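Local structure of actibind (Aspergillus niger, 3D3Z) at residues 9-14 and 204-209; 31-36 and 198-203; 85-90 and 139-144; 154-159 and 172-177. The protein cleaves RNA endonucleolytically as a base-non-specific ribonuclease of the T2 family, probably with a preference for adenylic acid. All blocks are in the same frame, centred on the assembly; numbering follows the deposited sequence. Where two conformers were deposited one is given.

Interactions 1 and 2 sit on the same strand, 195-206: residues 198-203 pair with strand 29-35 near the centre of the chain, and the end of the strand then packs against the N-terminal loop at 9-14. Their centres are 19 Å apart. Interaction 2 reaches the active site: F35 lines the pocket for D3Z, and its side chain is about 3 Å from that of H51, predicted to be catalytic. Interaction 3 joins two helices, its centre 17 Å from that of interaction 2, and touches it where V143 meets Q32; the F140 side chain is about 5 Å from that of E111, also predicted catalytic. Interaction 4 is a peripheral helix pair, 15 Å from interaction 2 between centres.

Interaction 1 of 4, residues 9-14 and 204-209; sequences SPLSCQ and NVKGSA
K206 bends round the carbonyl of S9 and can be followed atom by atom. Its CB stands 3.5 Å from S9 O. CG lies anti to the carbonyl carbon of its own residue (chi1 -63°) and does two jobs, approaching S9 O and resting 3.6 Å from CD1 of L11. CD stands farther off, 3.9 Å from S9 O, and turns at chi3 and chi4 bring CE and then NZ back to the same oxygen. NZ closes the bend with a hydrogen bond of 2.9 Å to S9 O; a water accepts from L11 N and, weakly, from NZ. The same L11 CD1 also packs on N204 CB, the two side chains crossing at about a right angle.

Further along, S12 grips V205 twice. S12 N donates to V205 O at 3.0 Å, and V205 N donates to S12 OG at 2.9 Å in a nearly straight bond. That hydroxyl is also hydrogen-bonded to G28 O, while C13 is tied to C58 by a disulfide. A second water accepts from G207 N, and its O lies 2.6 Å from P10 O. N204 and K206 turn their backbone groups to strand 213-216 instead, so the end of strand 195-206 is held on two edges: an irregular N-terminal loop, pinned by a disulfide, laid along the end of a strand of the RNase T2 sheet.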
loop_
_atom_site.group_PDB
_atom_site.type_symbol
_atom_site.label_atom_id
_atom_site.label_comp_id
_atom_site.label_asym_id
_atom_site.label_seq_id
_atom_site.Cartn_x
_atom_site.Cartn_y
_atom_site.Cartn_z
ATOM N N SER A 9 -1.876 18.117 -13.077
ATOM C CA SER A 9 -3.248 17.821 -12.673
ATOM C C SER A 9 -3.457 18.258 -11.202
ATOM O O SER A 9 -2.496 18.223 -10.430
ATOM C CB SER A 9 -3.540 16.323 -12.840
ATOM O OG SER A 9 -3.492 15.913 -14.189
ATOM N N PRO A 10 -4.690 18.660 -10.829
ATOM C CA PRO A 10 -4.918 19.113 -9.464
ATOM C C PRO A 10 -4.907 17.958 -8.423
ATOM O O PRO A 10 -5.476 16.859 -8.655
ATOM C CB PRO A 10 -6.298 19.740 -9.544
ATOM C CG PRO A 10 -6.994 18.974 -10.606
ATOM C CD PRO A 10 -5.944 18.656 -11.600
ATOM N N LEU A 11 -4.285 18.254 -7.274
ATOM C CA LEU A 11 -4.060 17.287 -6.215
ATOM C C LEU A 11 -5.381 16.872 -5.568
ATOM O O LEU A 11 -6.229 17.727 -5.224
ATOM C CB LEU A 11 -3.095 17.893 -5.196
ATOM C CG LEU A 11 -2.299 17.049 -4.235
ATOM C CD1 LEU A 11 -1.360 16.015 -4.847
ATOM C CD2 LEU A 11 -1.506 18.063 -3.373
ATOM N N SER A 12 -5.582 15.558 -5.444
ATOM C CA SER A 12 -6.754 15.035 -4.759
ATOM C C SER A 12 -6.744 15.500 -3.280
ATOM O O SER A 12 -5.695 15.759 -2.720
ATOM C CB SER A 12 -6.834 13.497 -4.854
ATOM O OG SER A 12 -5.677 12.886 -4.321
ATOM N N CYS A 13 -7.932 15.582 -2.719
ATOM C CA CYS A 13 -8.230 16.050 -1.359
ATOM C C CYS A 13 -7.877 17.493 -1.080
ATOM O O CYS A 13 -8.677 18.169 -0.456
ATOM C CB CYS A 13 -7.593 15.182 -0.257
ATOM S SG CYS A 13 -8.327 13.596 -0.090
ATOM N N GLN A 14 -6.684 17.918 -1.515
ATOM C CA GLN A 14 -6.186 19.264 -1.306
ATOM C C GLN A 14 -6.814 20.285 -2.249
ATOM O O GLN A 14 -6.542 21.469 -2.080
ATOM C CB GLN A 14 -4.638 19.294 -1.370
ATOM C CG GLN A 14 -3.973 18.336 -0.349
ATOM C CD GLN A 14 -2.439 18.473 -0.171
ATOM O OE1 GLN A 14 -1.922 19.580 0.039
ATOM N NE2 GLN A 14 -1.707 17.324 -0.184
ATOM N N ASN A 204 -1.639 12.046 -1.549
ATOM C CA ASN A 204 -2.624 12.554 -2.486
ATOM C C ASN A 204 -2.011 12.398 -3.893
ATOM O O ASN A 204 -0.789 12.228 -4.036
ATOM C CB ASN A 204 -3.024 14.002 -2.189
ATOM C CG ASN A 204 -3.656 14.201 -0.772
ATOM O OD1 ASN A 204 -4.546 13.472 -0.330
ATOM N ND2 ASN A 204 -3.194 15.218 -0.100
ATOM N N VAL A 205 -2.874 12.444 -4.901
ATOM C CA VAL A 205 -2.541 12.064 -6.303
ATOM C C VAL A 205 -2.921 13.174 -7.296
ATOM O O VAL A 205 -4.015 13.719 -7.265
ATOM C CB VAL A 205 -3.172 10.689 -6.704
ATOM C CG1 VAL A 205 -2.809 10.301 -8.155
ATOM C CG2 VAL A 205 -2.658 9.587 -5.738
ATOM N N LYS A 206 -1.967 13.476 -8.176
ATOM C CA LYS A 206 -2.183 14.319 -9.355
ATOM C C LYS A 206 -2.333 13.380 -10.547
ATOM O O LYS A 206 -1.415 12.644 -10.871
ATOM C CB LYS A 206 -0.985 15.231 -9.560
ATOM C CG LYS A 206 -0.750 16.222 -8.421
ATOM C CD LYS A 206 0.644 16.883 -8.497
ATOM C CE LYS A 206 0.653 18.091 -9.439
ATOM N NZ LYS A 206 -0.214 19.245 -8.985
ATOM N N GLY A 207 -3.518 13.373 -11.133
ATOM C CA GLY A 207 -3.837 12.476 -12.226
ATOM C C GLY A 207 -4.480 11.160 -11.807
ATOM O O GLY A 207 -5.311 11.081 -10.890
ATOM N N SER A 208 -4.102 10.121 -12.529
ATOM C CA SER A 208 -4.670 8.805 -12.302
ATOM C C SER A 208 -3.902 8.089 -11.197
ATOM O O SER A 208 -2.725 8.327 -11.011
ATOM C CB SER A 208 -4.573 7.958 -13.580
ATOM O OG SER A 208 -5.134 6.671 -13.402
ATOM N N ALA A 209 -4.602 7.216 -10.479
ATOM C CA ALA A 209 -3.942 6.316 -9.520
ATOM C C ALA A 209 -2.967 5.409 -10.216
ATOM O O ALA A 209 -2.030 4.961 -9.576
ATOM C CB ALA A 209 -4.957 5.469 -8.729
HETATM O O HOH W 1 -5.671 14.941 -10.407
HETATM O O HOH W 2 -2.273 20.624 -6.864
#

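Interaction 2 of 4, residues 31-36 and 198-203; sequences LQTQFW and QLYYYF. With D3Z (1-(5-deoxy-beta-L-xylofuranosyl)pyrimidine-2,4(1H,3H)-dione), chain E.
L31 and Y202 lie side by side and point the same way, L31 CG over one face of the tyrosine ring in a CH-pi contact, 3.8 Å from its centroid. On the same face of the sheet the T33 and Y200 side chains cross at a slant, T33 CG2 3.5 Å from Y200 CD1. F35 and Q198 run alongside each other, Q198 CD at the ring's edge 3.7 Å from CE1, with amide and ring planes 64° apart. Water bridges Q198 OE1 to Q34 O.

On the other face Q34 passes obliquely beside Y201, NE2 3.6 Å from CE2. That NE2 donates to Q32 OE1 at 2.8 Å, in plane with its own amide, and to L150 O; Q34 OE1 and Y201 OH both bond to S152 OG.

Backbone bonds pair Q32 with Y201 and Q34 with L199. The result is a regular antiparallel pair within the RNase T2 sheet, whose F35, stacked on H51 and modelled too close to the pyrimidine (CE2 to C5) to trust in detail, lines the pocket that holds D3Z.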
loop_
_atom_site.group_PDB
_atom_site.type_symbol
_atom_site.label_atom_id
_atom_site.label_comp_id
_atom_site.label_asym_id
_atom_site.label_seq_id
_atom_site.Cartn_x
_atom_site.Cartn_y
_atom_site.Cartn_z
ATOM N N LEU A 31 -3.536 5.193 0.503
ATOM C CA LEU A 31 -2.691 4.620 1.548
ATOM C C LEU A 31 -1.936 3.428 1.019
ATOM O O LEU A 31 -2.544 2.434 0.677
ATOM C CB LEU A 31 -3.537 4.195 2.767
ATOM C CG LEU A 31 -4.173 5.272 3.647
ATOM C CD1 LEU A 31 -5.158 6.261 2.921
ATOM C CD2 LEU A 31 -4.881 4.548 4.767
ATOM N N GLN A 32 -0.618 3.542 0.972
ATOM C CA GLN A 32 0.240 2.390 0.723
ATOM C C GLN A 32 0.559 1.776 2.089
ATOM O O GLN A 32 1.241 2.359 2.918
ATOM C CB GLN A 32 1.509 2.739 -0.034
ATOM C CG GLN A 32 2.149 1.545 -0.799
ATOM C CD GLN A 32 2.754 0.461 0.095
ATOM O OE1 GLN A 32 3.819 0.645 0.709
ATOM N NE2 GLN A 32 2.146 -0.752 0.059
ATOM N N THR A 33 0.037 0.570 2.302
ATOM C CA THR A 33 0.102 -0.068 3.634
ATOM C C THR A 33 1.073 -1.252 3.610
ATOM O O THR A 33 1.220 -1.933 2.585
ATOM C CB THR A 33 -1.280 -0.506 4.106
ATOM O OG1 THR A 33 -1.814 -1.463 3.189
ATOM C CG2 THR A 33 -2.180 0.695 4.149
ATOM N N GLN A 34 1.762 -1.463 4.733
ATOM C CA GLN A 34 2.766 -2.489 4.858
ATOM C C GLN A 34 2.661 -3.318 6.155
ATOM O O GLN A 34 2.114 -2.867 7.150
ATOM C CB GLN A 34 4.144 -1.824 4.791
ATOM C CG GLN A 34 4.395 -1.033 3.543
ATOM C CD GLN A 34 5.776 -0.416 3.500
ATOM O OE1 GLN A 34 6.660 -0.771 4.313
ATOM N NE2 GLN A 34 6.015 0.415 2.483
ATOM N N PHE A 35 3.222 -4.524 6.141
ATOM C CA PHE A 35 3.284 -5.387 7.308
ATOM C C PHE A 35 4.707 -5.700 7.730
ATOM O O PHE A 35 5.556 -5.809 6.887
ATOM C CB PHE A 35 2.746 -6.758 6.925
ATOM C CG PHE A 35 1.276 -6.844 6.915
ATOM C CD1 PHE A 35 0.545 -6.349 7.968
ATOM C CD2 PHE A 35 0.609 -7.495 5.882
ATOM C CE1 PHE A 35 -0.804 -6.484 7.987
ATOM C CE2 PHE A 35 -0.754 -7.616 5.913
ATOM C CZ PHE A 35 -1.452 -7.113 6.959
ATOM N N TRP A 36 4.896 -5.888 9.033
ATOM C CA TRP A 36 6.054 -6.572 9.610
ATOM C C TRP A 36 5.546 -7.899 10.255
ATOM O O TRP A 36 5.002 -7.909 11.383
ATOM C CB TRP A 36 6.772 -5.631 10.626
ATOM C CG TRP A 36 7.986 -6.252 11.197
ATOM C CD1 TRP A 36 8.153 -6.788 12.476
ATOM C CD2 TRP A 36 9.223 -6.437 10.521
ATOM N NE1 TRP A 36 9.419 -7.305 12.596
ATOM C CE2 TRP A 36 10.108 -7.072 11.433
ATOM C CE3 TRP A 36 9.690 -6.100 9.242
ATOM C CZ2 TRP A 36 11.403 -7.407 11.086
ATOM C CZ3 TRP A 36 10.998 -6.434 8.903
ATOM C CH2 TRP A 36 11.838 -7.072 9.824
ATOM N N GLN A 198 2.442 -2.746 11.585
ATOM C CA GLN A 198 1.814 -2.179 10.378
ATOM C C GLN A 198 2.216 -0.721 10.163
ATOM O O GLN A 198 2.433 0.022 11.148
ATOM C CB GLN A 198 0.292 -2.252 10.512
ATOM C CG GLN A 198 -0.276 -3.699 10.574
ATOM C CD GLN A 198 -1.752 -3.777 10.334
ATOM O OE1 GLN A 198 -2.249 -3.186 9.382
ATOM N NE2 GLN A 198 -2.491 -4.519 11.216
ATOM N N LEU A 199 2.240 -0.317 8.894
ATOM C CA LEU A 199 2.520 1.060 8.460
ATOM C C LEU A 199 1.528 1.458 7.352
ATOM O O LEU A 199 1.201 0.638 6.436
ATOM C CB LEU A 199 3.965 1.205 7.988
ATOM C CG LEU A 199 5.140 0.963 8.951
ATOM C CD1 LEU A 199 6.467 1.044 8.224
ATOM C CD2 LEU A 199 5.108 1.959 10.143
ATOM N N TYR A 200 0.941 2.660 7.481
ATOM C CA TYR A 200 0.159 3.294 6.382
ATOM C C TYR A 200 0.801 4.621 5.974
ATOM O O TYR A 200 0.796 5.601 6.734
ATOM C CB TYR A 200 -1.297 3.601 6.706
ATOM C CG TYR A 200 -2.157 2.621 7.471
ATOM C CD1 TYR A 200 -1.862 1.242 7.574
ATOM C CD2 TYR A 200 -3.324 3.076 8.089
ATOM C CE1 TYR A 200 -2.695 0.392 8.277
ATOM C CE2 TYR A 200 -4.154 2.227 8.789
ATOM C CZ TYR A 200 -3.855 0.888 8.876
ATOM O OH TYR A 200 -4.720 0.059 9.577
ATOM N N TYR A 201 1.349 4.650 4.763
ATOM C CA TYR A 201 1.871 5.884 4.166
ATOM C C TYR A 201 0.788 6.525 3.313
ATOM O O TYR A 201 0.311 5.919 2.354
ATOM C CB TYR A 201 3.104 5.579 3.334
ATOM C CG TYR A 201 4.320 5.023 4.036
ATOM C CD1 TYR A 201 5.341 5.878 4.496
ATOM C CD2 TYR A 201 4.527 3.655 4.164
ATOM C CE1 TYR A 201 6.494 5.368 5.064
ATOM C CE2 TYR A 201 5.666 3.164 4.751
ATOM C CZ TYR A 201 6.625 4.028 5.233
ATOM O OH TYR A 201 7.777 3.565 5.800
ATOM N N TYR A 202 0.402 7.759 3.669
ATOM C CA TYR A 202 -0.677 8.491 3.010
ATOM C C TYR A 202 -0.135 9.371 1.886
ATOM O O TYR A 202 1.002 9.890 1.948
ATOM C CB TYR A 202 -1.463 9.366 3.995
ATOM C CG TYR A 202 -2.251 8.600 5.050
ATOM C CD1 TYR A 202 -3.625 8.573 5.034
ATOM C CD2 TYR A 202 -1.601 7.921 6.088
ATOM C CE1 TYR A 202 -4.357 7.852 6.012
ATOM C CE2 TYR A 202 -2.327 7.211 7.081
ATOM C CZ TYR A 202 -3.686 7.205 7.035
ATOM O OH TYR A 202 -4.386 6.507 8.000
ATOM N N PHE A 203 -0.950 9.481 0.842
ATOM C CA PHE A 203 -0.616 10.231 -0.378
ATOM C C PHE A 203 -1.857 10.906 -0.924
ATOM O O PHE A 203 -3.000 10.417 -0.819
ATOM C CB PHE A 203 -0.125 9.292 -1.485
ATOM C CG PHE A 203 1.201 8.705 -1.241
ATOM C CD1 PHE A 203 2.337 9.394 -1.599
ATOM C CD2 PHE A 203 1.315 7.442 -0.667
ATOM C CE1 PHE A 203 3.548 8.850 -1.401
ATOM C CE2 PHE A 203 2.530 6.910 -0.457
ATOM C CZ PHE A 203 3.642 7.602 -0.831
HETATM N N1 D3Z E . -3.563 -10.928 6.459
HETATM C C2 D3Z E . -3.299 -11.845 5.423
HETATM N N3 D3Z E . -2.052 -12.001 4.988
HETATM C C4 D3Z E . -1.036 -11.303 5.495
HETATM C C5 D3Z E . -1.287 -10.408 6.501
HETATM C C6 D3Z E . -2.575 -10.224 6.986
HETATM O O2 D3Z E . -4.210 -12.524 4.904
HETATM O O4 D3Z E . 0.141 -11.444 5.103
HETATM C "C1'" D3Z E . -4.906 -10.727 6.943
HETATM C "C2'" D3Z E . -5.816 -11.125 5.800
HETATM O "O2'" D3Z E . -6.529 -12.329 6.138
HETATM C "C3'" D3Z E . -6.689 -9.914 5.521
HETATM C "C4'" D3Z E . -6.297 -8.847 6.527
HETATM O "O3'" D3Z E . -6.460 -9.423 4.211
HETATM O "O4'" D3Z E . -5.133 -9.335 7.223
HETATM C "C5'" D3Z E . -6.038 -7.532 5.801
HETATM O O HOH W 3 -0.849 -2.597 7.075
#

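Interaction 3 of 4, residues 85-90 and 139-144; sequences TELLSY and FFQQVV
Two helices of the RNase T2 fold, 85-94 and 134-147, meet here through L87 and Y90 on one and F140, Q141 and V144 on the other. The short segments run with their axes 10.6 Å apart at closest approach and 56° between their directions, and no hydrogen bond joins them. L87 makes the largest contribution. Its CG is anti to the backbone N (chi1 173°), and the two methyls beyond it divide the work: CD1 lies 3.6 Å from V144 CG2, while CD2 reaches F140 and Q141, 3.7 Å from Q141 N and 4.1 Å from F140 CB. The Q141 chain bends at chi2 and crosses L87 obliquely, its OE1 3.8 Å from L87 CD1; the NE2 of that amide is hydrogen-bonded to D145 OD1 on its own helix.

V144 slides past both L87 and Y90 in the opposite direction. Its CG1 comes to 3.5 Å from Y90 CE2, and CG2 touches both partners, so the valine packs on leucine and tyrosine alike. Y90 also stacks on Y94 and makes a cation-pi contact with K148. The F140 ring leaves the interface to meet I75, W95 and W112, and V144 touches I50 of strand 49-56. This is apolar helix-to-helix packing in an alpha+beta fold, with helix 134-147 lying between helix 85-94 and the central sheet.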
loop_
_atom_site.group_PDB
_atom_site.type_symbol
_atom_site.label_atom_id
_atom_site.label_comp_id
_atom_site.label_asym_id
_atom_site.label_seq_id
_atom_site.Cartn_x
_atom_site.Cartn_y
_atom_site.Cartn_z
ATOM N N THR A 85 4.556 -12.052 -15.318
ATOM C CA THR A 85 5.255 -13.146 -14.631
ATOM C C THR A 85 6.272 -12.634 -13.588
ATOM O O THR A 85 6.389 -13.225 -12.501
ATOM C CB THR A 85 5.899 -14.139 -15.655
ATOM O OG1 THR A 85 6.785 -13.427 -16.523
ATOM C CG2 THR A 85 4.829 -14.866 -16.469
ATOM N N GLU A 86 7.001 -11.562 -13.884
ATOM C CA GLU A 86 7.927 -11.008 -12.898
ATOM C C GLU A 86 7.171 -10.361 -11.739
ATOM O O GLU A 86 7.611 -10.439 -10.585
ATOM C CB GLU A 86 8.906 -10.001 -13.508
ATOM C CG GLU A 86 9.895 -10.616 -14.479
ATOM C CD GLU A 86 11.112 -11.254 -13.845
ATOM O OE1 GLU A 86 11.039 -11.891 -12.762
ATOM O OE2 GLU A 86 12.178 -11.137 -14.512
ATOM N N LEU A 87 6.039 -9.722 -12.049
ATOM C CA LEU A 87 5.193 -9.155 -11.034
ATOM C C LEU A 87 4.624 -10.212 -10.093
ATOM O O LEU A 87 4.670 -10.023 -8.878
ATOM C CB LEU A 87 4.023 -8.369 -11.656
ATOM C CG LEU A 87 2.901 -7.820 -10.768
ATOM C CD1 LEU A 87 3.456 -6.730 -9.804
ATOM C CD2 LEU A 87 1.839 -7.241 -11.628
ATOM N N LEU A 88 4.097 -11.316 -10.655
ATOM C CA LEU A 88 3.570 -12.366 -9.825
ATOM C C LEU A 88 4.665 -12.984 -8.910
ATOM O O LEU A 88 4.407 -13.195 -7.740
ATOM C CB LEU A 88 2.859 -13.434 -10.663
ATOM C CG LEU A 88 2.149 -14.630 -10.038
ATOM C CD1 LEU A 88 1.041 -14.298 -9.023
ATOM C CD2 LEU A 88 1.556 -15.498 -11.220
ATOM N N SER A 89 5.867 -13.208 -9.439
ATOM C CA SER A 89 7.029 -13.707 -8.679
ATOM C C SER A 89 7.382 -12.744 -7.524
ATOM O O SER A 89 7.566 -13.160 -6.358
ATOM C CB SER A 89 8.254 -13.815 -9.595
ATOM O OG SER A 89 8.104 -14.854 -10.538
ATOM N N TYR A 90 7.436 -11.466 -7.865
ATOM C CA TYR A 90 7.652 -10.434 -6.890
ATOM C C TYR A 90 6.515 -10.409 -5.812
ATOM O O TYR A 90 6.794 -10.248 -4.614
ATOM C CB TYR A 90 7.825 -9.066 -7.560
ATOM C CG TYR A 90 8.154 -7.933 -6.602
ATOM C CD1 TYR A 90 9.455 -7.467 -6.466
ATOM C CD2 TYR A 90 7.144 -7.273 -5.884
ATOM C CE1 TYR A 90 9.762 -6.437 -5.580
ATOM C CE2 TYR A 90 7.442 -6.251 -4.966
ATOM C CZ TYR A 90 8.755 -5.842 -4.843
ATOM O OH TYR A 90 9.082 -4.827 -3.998
ATOM N N PHE A 139 -3.174 -2.346 -11.382
ATOM C CA PHE A 139 -3.318 -2.060 -9.953
ATOM C C PHE A 139 -2.201 -2.769 -9.162
ATOM O O PHE A 139 -1.394 -2.111 -8.488
ATOM C CB PHE A 139 -4.721 -2.416 -9.456
ATOM C CG PHE A 139 -4.805 -2.553 -7.920
ATOM C CD1 PHE A 139 -5.055 -1.445 -7.116
ATOM C CD2 PHE A 139 -4.589 -3.758 -7.312
ATOM C CE1 PHE A 139 -5.114 -1.573 -5.743
ATOM C CE2 PHE A 139 -4.682 -3.906 -5.925
ATOM C CZ PHE A 139 -4.945 -2.789 -5.155
ATOM N N PHE A 140 -2.038 -4.062 -9.359
ATOM C CA PHE A 140 -0.997 -4.834 -8.680
ATOM C C PHE A 140 0.369 -4.305 -8.990
ATOM O O PHE A 140 1.117 -4.013 -8.068
ATOM C CB PHE A 140 -1.143 -6.302 -8.980
ATOM C CG PHE A 140 -2.272 -6.907 -8.211
ATOM C CD1 PHE A 140 -2.106 -7.208 -6.857
ATOM C CD2 PHE A 140 -3.517 -7.102 -8.768
ATOM C CE1 PHE A 140 -3.120 -7.682 -6.089
ATOM C CE2 PHE A 140 -4.546 -7.594 -7.999
ATOM C CZ PHE A 140 -4.338 -7.899 -6.643
ATOM N N GLN A 141 0.623 -4.016 -10.266
ATOM C CA GLN A 141 1.852 -3.299 -10.667
ATOM C C GLN A 141 2.062 -1.947 -9.952
ATOM O O GLN A 141 3.150 -1.692 -9.466
ATOM C CB GLN A 141 1.962 -3.128 -12.206
ATOM C CG GLN A 141 3.375 -2.661 -12.623
ATOM C CD GLN A 141 4.479 -3.641 -12.297
ATOM O OE1 GLN A 141 4.516 -4.744 -12.839
ATOM N NE2 GLN A 141 5.460 -3.203 -11.516
ATOM N N GLN A 142 1.029 -1.127 -9.870
ATOM C CA GLN A 142 1.099 0.217 -9.247
ATOM C C GLN A 142 1.443 0.092 -7.740
ATOM O O GLN A 142 2.289 0.783 -7.236
ATOM C CB GLN A 142 -0.249 0.910 -9.427
ATOM C CG GLN A 142 -0.317 2.348 -8.926
ATOM C CD GLN A 142 0.686 3.272 -9.547
ATOM O OE1 GLN A 142 0.870 3.268 -10.759
ATOM N NE2 GLN A 142 1.330 4.075 -8.731
ATOM N N VAL A 143 0.755 -0.815 -7.037
ATOM C CA VAL A 143 1.032 -1.049 -5.581
ATOM C C VAL A 143 2.511 -1.365 -5.389
ATOM O O VAL A 143 3.250 -0.752 -4.568
ATOM C CB VAL A 143 0.137 -2.174 -4.991
ATOM C CG1 VAL A 143 0.490 -2.371 -3.485
ATOM C CG2 VAL A 143 -1.310 -1.835 -5.203
ATOM N N VAL A 144 2.989 -2.280 -6.207
ATOM C CA VAL A 144 4.393 -2.702 -6.188
ATOM C C VAL A 144 5.324 -1.536 -6.477
ATOM O O VAL A 144 6.322 -1.315 -5.759
ATOM C CB VAL A 144 4.673 -3.898 -7.165
ATOM C CG1 VAL A 144 6.215 -4.059 -7.457
ATOM C CG2 VAL A 144 4.113 -5.238 -6.575
#

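Interaction 4 of 4, residues 154-159 and 172-177; sequences TALSDA and SDIEDA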
loop_
_atom_site.group_PDB
_atom_site.type_symbol
_atom_site.label_atom_id
_atom_site.label_comp_id
_atom_site.label_asym_id
_atom_site.label_seq_id
_atom_site.Cartn_x
_atom_site.Cartn_y
_atom_site.Cartn_z
ATOM N N THR A 154 14.958 -0.065 5.718
ATOM C CA THR A 154 16.156 0.736 5.556
ATOM C C THR A 154 16.014 2.121 6.174
ATOM O O THR A 154 16.949 2.616 6.782
ATOM C CB THR A 154 16.545 0.859 4.092
ATOM O OG1 THR A 154 16.810 -0.452 3.600
ATOM C CG2 THR A 154 17.830 1.680 3.941
ATOM N N ALA A 155 14.860 2.743 6.029
ATOM C CA ALA A 155 14.655 4.049 6.649
ATOM C C ALA A 155 14.821 3.935 8.184
ATOM O O ALA A 155 15.389 4.831 8.825
ATOM C CB ALA A 155 13.304 4.600 6.298
ATOM N N LEU A 156 14.281 2.862 8.759
ATOM C CA LEU A 156 14.410 2.586 10.197
ATOM C C LEU A 156 15.857 2.261 10.555
ATOM O O LEU A 156 16.424 2.845 11.478
ATOM C CB LEU A 156 13.448 1.476 10.663
ATOM C CG LEU A 156 11.958 1.874 10.725
ATOM C CD1 LEU A 156 11.061 0.628 10.727
ATOM C CD2 LEU A 156 11.593 2.771 11.911
ATOM N N SER A 157 16.454 1.349 9.817
ATOM C CA SER A 157 17.839 0.984 10.018
ATOM C C SER A 157 18.815 2.164 10.059
ATOM O O SER A 157 19.762 2.166 10.887
ATOM C CB SER A 157 18.297 0.048 8.911
ATOM O OG SER A 157 19.517 -0.541 9.271
ATOM N N ASP A 158 18.604 3.120 9.147
ATOM C CA ASP A 158 19.481 4.289 8.950
ATOM C C ASP A 158 19.421 5.238 10.139
ATOM O O ASP A 158 20.312 6.071 10.323
ATOM C CB ASP A 158 19.037 5.117 7.732
ATOM C CG ASP A 158 19.408 4.495 6.399
ATOM O OD1 ASP A 158 20.211 3.532 6.336
ATOM O OD2 ASP A 158 18.876 5.003 5.388
ATOM N N ALA A 159 18.304 5.165 10.860
ATOM C CA ALA A 159 18.052 5.897 12.086
ATOM C C ALA A 159 18.357 5.041 13.315
ATOM O O ALA A 159 17.937 5.384 14.404
ATOM C CB ALA A 159 16.601 6.330 12.112
ATOM N N SER A 172 8.200 8.173 18.621
ATOM C CA SER A 172 8.575 9.382 17.921
ATOM C C SER A 172 9.801 9.131 17.062
ATOM O O SER A 172 9.933 9.754 16.028
ATOM C CB SER A 172 8.815 10.551 18.924
ATOM O OG SER A 172 10.143 10.489 19.419
ATOM N N ASP A 173 10.713 8.262 17.503
ATOM C CA ASP A 173 11.894 7.925 16.726
ATOM C C ASP A 173 11.519 7.139 15.441
ATOM O O ASP A 173 12.088 7.397 14.361
ATOM C CB ASP A 173 12.892 7.108 17.566
ATOM C CG ASP A 173 13.701 7.992 18.585
ATOM O OD1 ASP A 173 13.627 9.226 18.476
ATOM O OD2 ASP A 173 14.402 7.437 19.446
ATOM N N ILE A 174 10.591 6.191 15.607
ATOM C CA ILE A 174 10.036 5.356 14.507
ATOM C C ILE A 174 9.379 6.289 13.487
ATOM O O ILE A 174 9.678 6.234 12.293
ATOM C CB ILE A 174 9.000 4.314 15.041
ATOM C CG1 ILE A 174 9.698 3.236 15.884
ATOM C CG2 ILE A 174 8.181 3.651 13.866
ATOM C CD1 ILE A 174 8.766 2.468 16.784
ATOM N N GLU A 175 8.481 7.134 13.974
ATOM C CA GLU A 175 7.807 8.136 13.168
ATOM C C GLU A 175 8.714 9.092 12.401
ATOM O O GLU A 175 8.436 9.419 11.225
ATOM C CB GLU A 175 6.866 8.948 14.044
ATOM C CG GLU A 175 5.640 8.173 14.472
ATOM C CD GLU A 175 4.755 8.942 15.402
ATOM O OE1 GLU A 175 5.284 9.830 16.104
ATOM O OE2 GLU A 175 3.538 8.649 15.442
ATOM N N ASP A 176 9.785 9.548 13.053
ATOM C CA ASP A 176 10.713 10.460 12.415
ATOM C C ASP A 176 11.509 9.744 11.318
ATOM O O ASP A 176 11.703 10.305 10.230
ATOM C CB ASP A 176 11.695 11.084 13.429
ATOM C CG ASP A 176 11.027 12.019 14.438
ATOM O OD1 ASP A 176 9.872 12.456 14.260
ATOM O OD2 ASP A 176 11.719 12.342 15.440
ATOM N N ALA A 177 11.965 8.525 11.622
ATOM C CA ALA A 177 12.780 7.725 10.719
ATOM C C ALA A 177 12.055 7.462 9.384
ATOM O O ALA A 177 12.678 7.472 8.297
ATOM C CB ALA A 177 13.149 6.415 11.372
HETATM O O HOH W 4 15.182 7.422 8.097
#
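L156 lays its CD2 methyl over the turn I174-A177, 4.0 Å from I174 CG2 and equally far from A177 CB. CG of L156 is anti to its carbonyl carbon (chi1 -72°), and from there the CD2 branch reaches the other helix. A177 is the centre of the contact. Its CB meets A159 CB at 3.5 Å, methyl against methyl, and also comes near A155 O. A155 CB in turn lies 3.6 Å from A177 O.

With such small side chains the backbones come close, and the CA atoms of L156 and A177 are 5.4 Å apart. Helices 152-158 and 171-179 are consecutive in the RNase T2 fold, a peripheral pair away from the active site, and their segments meet at 120°, with 9.0 Å between the axes at closest approach. On the L156-I174 side, L156 also touches Y232, while I174 rests on I230 and V189. A water donates to both A155 O, at 2.7 Å, and A177 O, bridging the two helices where no direct hydrogen bond does.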